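Local coordinates for 450aa long hypothetical fmu protein (Pyrococcus horikoshii, PDB 2YXL) that probably methylates cytosine in RNA at carbon 5, using S-adenosyl-L-methionine as methyl donor, as an archaeal member of the RsmB/NOP methyltransferase family, at residues R91-I96 and D132-I137. Numbering follows the deposited sequence.
Sequences RVAVDI and DLLDKI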
ATOM      1  N   ARG A  91     -10.033 -13.559  14.498  1.00 30.97           N
ATOM      2  CA  ARG A  91      -8.702 -13.385  13.913  1.00 31.23           C
ATOM      3  C   ARG A  91      -7.676 -12.930  14.956  1.00 31.34           C
ATOM      4  O   ARG A  91      -6.561 -13.454  15.021  1.00 31.30           O
ATOM      5  CB  ARG A  91      -8.749 -12.400  12.742  1.00 31.26           C
ATOM      6  CG  ARG A  91      -9.338 -12.983  11.468  1.00 31.36           C
ATOM      7  CD  ARG A  91      -9.623 -11.915  10.422  1.00 31.78           C
ATOM      8  NE  ARG A  91      -9.935 -12.521   9.126  1.00 32.38           N
ATOM      9  CZ  ARG A  91     -10.320 -11.854   8.041  1.00 32.76           C
ATOM     10  NH1 ARG A  91     -10.461 -10.532   8.062  1.00 32.62           N
ATOM     11  NH2 ARG A  91     -10.571 -12.519   6.922  1.00 33.14           N
ATOM     12  N   VAL A  92      -8.074 -11.960  15.771  1.00 31.40           N
ATOM     13  CA  VAL A  92      -7.244 -11.442  16.845  1.00 31.40           C
ATOM     14  C   VAL A  92      -6.898 -12.545  17.855  1.00 31.67           C
ATOM     15  O   VAL A  92      -5.728 -12.704  18.236  1.00 31.53           O
ATOM     16  CB  VAL A  92      -7.938 -10.238  17.538  1.00 31.49           C
ATOM     17  CG1 VAL A  92      -7.279  -9.903  18.874  1.00 31.22           C
ATOM     18  CG2 VAL A  92      -7.938  -9.023  16.615  1.00 31.14           C
ATOM     19  N   ALA A  93      -7.911 -13.311  18.261  1.00 31.60           N
ATOM     20  CA  ALA A  93      -7.738 -14.367  19.262  1.00 31.75           C
ATOM     21  C   ALA A  93      -6.865 -15.520  18.764  1.00 31.91           C
ATOM     22  O   ALA A  93      -6.001 -16.002  19.496  1.00 31.94           O
ATOM     23  CB  ALA A  93      -9.092 -14.884  19.744  1.00 31.62           C
ATOM     24  N   VAL A  94      -7.093 -15.951  17.526  1.00 32.18           N
ATOM     25  CA  VAL A  94      -6.317 -17.039  16.923  1.00 32.44           C
ATOM     26  C   VAL A  94      -4.847 -16.643  16.765  1.00 32.61           C
ATOM     27  O   VAL A  94      -3.951 -17.434  17.062  1.00 32.69           O
ATOM     28  CB  VAL A  94      -6.928 -17.506  15.568  1.00 32.51           C
ATOM     29  CG1 VAL A  94      -5.954 -18.399  14.793  1.00 32.56           C
ATOM     30  CG2 VAL A  94      -8.252 -18.234  15.803  1.00 32.42           C
ATOM     31  N   ASP A  95      -4.609 -15.411  16.322  1.00 32.75           N
ATOM     32  CA  ASP A  95      -3.250 -14.899  16.161  1.00 33.05           C
ATOM     33  C   ASP A  95      -2.510 -14.787  17.495  1.00 33.14           C
ATOM     34  O   ASP A  95      -1.328 -15.134  17.594  1.00 33.23           O
ATOM     35  CB  ASP A  95      -3.273 -13.538  15.469  1.00 33.12           C
ATOM     36  CG  ASP A  95      -1.897 -13.069  15.068  1.00 33.69           C
ATOM     37  OD1 ASP A  95      -1.419 -12.067  15.641  1.00 34.85           O
ATOM     38  OD2 ASP A  95      -1.286 -13.710  14.188  1.00 34.45           O
ATOM     39  N   ILE A  96      -3.211 -14.298  18.515  1.00 33.18           N
ATOM     40  CA  ILE A  96      -2.626 -14.137  19.841  1.00 33.02           C
ATOM     41  C   ILE A  96      -2.322 -15.500  20.471  1.00 33.27           C
ATOM     42  O   ILE A  96      -1.244 -15.699  21.036  1.00 33.30           O
ATOM     43  CB  ILE A  96      -3.495 -13.223  20.749  1.00 32.90           C
ATOM     44  CG1 ILE A  96      -3.266 -11.755  20.368  1.00 32.57           C
ATOM     45  CG2 ILE A  96      -3.166 -13.432  22.217  1.00 32.86           C
ATOM     46  CD1 ILE A  96      -4.229 -10.770  21.002  1.00 32.72           C
ATOM     47  N   ASP A 132     -18.048 -18.731  23.855  1.00 35.35           N
ATOM     48  CA  ASP A 132     -18.154 -20.186  23.730  1.00 35.76           C
ATOM     49  C   ASP A 132     -17.020 -20.825  22.918  1.00 36.15           C
ATOM     50  O   ASP A 132     -16.759 -22.020  23.059  1.00 36.24           O
ATOM     51  CB  ASP A 132     -19.502 -20.576  23.106  1.00 35.56           C
ATOM     52  CG  ASP A 132     -20.663 -20.448  24.074  1.00 35.91           C
ATOM     53  OD1 ASP A 132     -20.434 -20.412  25.304  1.00 36.32           O
ATOM     54  OD2 ASP A 132     -21.820 -20.399  23.605  1.00 36.34           O
ATOM     55  N   LEU A 133     -16.358 -20.038  22.072  1.00 36.53           N
ATOM     56  CA  LEU A 133     -15.296 -20.559  21.210  1.00 37.24           C
ATOM     57  C   LEU A 133     -13.881 -20.424  21.779  1.00 37.71           C
ATOM     58  O   LEU A 133     -12.963 -21.124  21.336  1.00 37.68           O
ATOM     59  CB  LEU A 133     -15.341 -19.894  19.832  1.00 37.11           C
ATOM     60  CG  LEU A 133     -16.499 -20.244  18.903  1.00 37.24           C
ATOM     61  CD1 LEU A 133     -16.513 -19.258  17.754  1.00 37.04           C
ATOM     62  CD2 LEU A 133     -16.412 -21.684  18.401  1.00 36.73           C
ATOM     63  N   LEU A 134     -13.709 -19.528  22.746  1.00 38.38           N
ATOM     64  CA  LEU A 134     -12.380 -19.187  23.250  1.00 39.28           C
ATOM     65  C   LEU A 134     -11.491 -20.375  23.643  1.00 39.70           C
ATOM     66  O   LEU A 134     -10.332 -20.438  23.232  1.00 39.80           O
ATOM     67  CB  LEU A 134     -12.458 -18.170  24.391  1.00 39.37           C
ATOM     68  CG  LEU A 134     -12.143 -16.709  24.058  1.00 39.95           C
ATOM     69  CD1 LEU A 134     -11.282 -16.150  25.178  1.00 40.66           C
ATOM     70  CD2 LEU A 134     -11.400 -16.554  22.731  1.00 40.33           C
ATOM     71  N   ASP A 135     -12.042 -21.304  24.423  1.00 40.17           N
ATOM     72  CA  ASP A 135     -11.305 -22.486  24.870  1.00 40.84           C
ATOM     73  C   ASP A 135     -10.829 -23.374  23.720  1.00 41.35           C
ATOM     74  O   ASP A 135      -9.697 -23.864  23.744  1.00 41.53           O
ATOM     75  CB  ASP A 135     -12.124 -23.299  25.881  1.00 40.79           C
ATOM     76  CG  ASP A 135     -12.004 -22.765  27.306  1.00 40.88           C
ATOM     77  OD1 ASP A 135     -12.766 -23.234  28.178  1.00 41.25           O
ATOM     78  OD2 ASP A 135     -11.154 -21.882  27.561  1.00 40.63           O
ATOM     79  N   LYS A 136     -11.687 -23.570  22.719  1.00 41.99           N
ATOM     80  CA  LYS A 136     -11.335 -24.334  21.517  1.00 42.67           C
ATOM     81  C   LYS A 136     -10.121 -23.730  20.808  1.00 42.96           C
ATOM     82  O   LYS A 136      -9.234 -24.455  20.354  1.00 42.91           O
ATOM     83  CB  LYS A 136     -12.524 -24.407  20.550  1.00 42.71           C
ATOM     84  CG  LYS A 136     -13.630 -25.388  20.949  1.00 43.53           C
ATOM     85  CD  LYS A 136     -13.451 -26.762  20.293  1.00 44.47           C
ATOM     86  CE  LYS A 136     -12.792 -27.783  21.225  1.00 44.71           C
ATOM     87  NZ  LYS A 136     -13.732 -28.289  22.271  1.00 44.69           N
ATOM     88  N   ILE A 137     -10.095 -22.400  20.733  1.00 43.49           N
ATOM     89  CA  ILE A 137      -9.000 -21.653  20.117  1.00 43.98           C
ATOM     90  C   ILE A 137      -7.690 -21.838  20.892  1.00 44.64           C
ATOM     91  O   ILE A 137      -6.640 -22.079  20.294  1.00 44.74           O
ATOM     92  CB  ILE A 137      -9.362 -20.149  19.968  1.00 43.78           C
ATOM     93  CG1 ILE A 137     -10.458 -19.977  18.907  1.00 43.78           C
ATOM     94  CG2 ILE A 137      -8.132 -19.310  19.618  1.00 43.43           C
ATOM     95  CD1 ILE A 137     -11.164 -18.632  18.935  1.00 43.20           C
TER
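Ile137 packs against Ala93 and Val94 through both branches of its side chain. The side chains that meet are all apolar. CG2 of Ile137 sits 4.0 Å from CA of Val94 and 3.9 Å from the backbone O of Ala93, so this branch meets the main chain of the facing helix. The same methyl lies 4.0 Å from CG2 of Val94. That valine branch also meets CG1 of Ile137, and the two side chains cross at about a right angle. In Ile137, CG2 stands anti to the backbone N (chi1 -69° for CG1), and this torsion turns the methyl to the facing backbone. CD1 of Ile137 lies a looser 4.4 Å from Ala93 CB.

Ala93 points its CB at the second helix. It also meets Leu134, whose CD2 comes within 4.1 Å of that CB. The leucine leaves its helix alongside the first one and makes the contact with its terminal CD2 methyl.

The segments belong to helices 84-99 and 124-138, in the largely helical N-terminal part of the chain, far from the sinefungin pocket. Helix 104-121 lies between them in sequence. The two segments run nearly parallel, with axes 10.3 Å apart at closest approach and a crossing angle of -26°. These two short segments bury 146 Å² between them. All four touching residues are buried.

Other helices pack around the pair. Leu110 of helix 104-121 touches both Ile96 and Leu134, bridging the pair. Charged groups pair outside this apolar seam: Arg91 forms salt bridges with Asp68 and Glu26, and Asp135 forms one with Arg111.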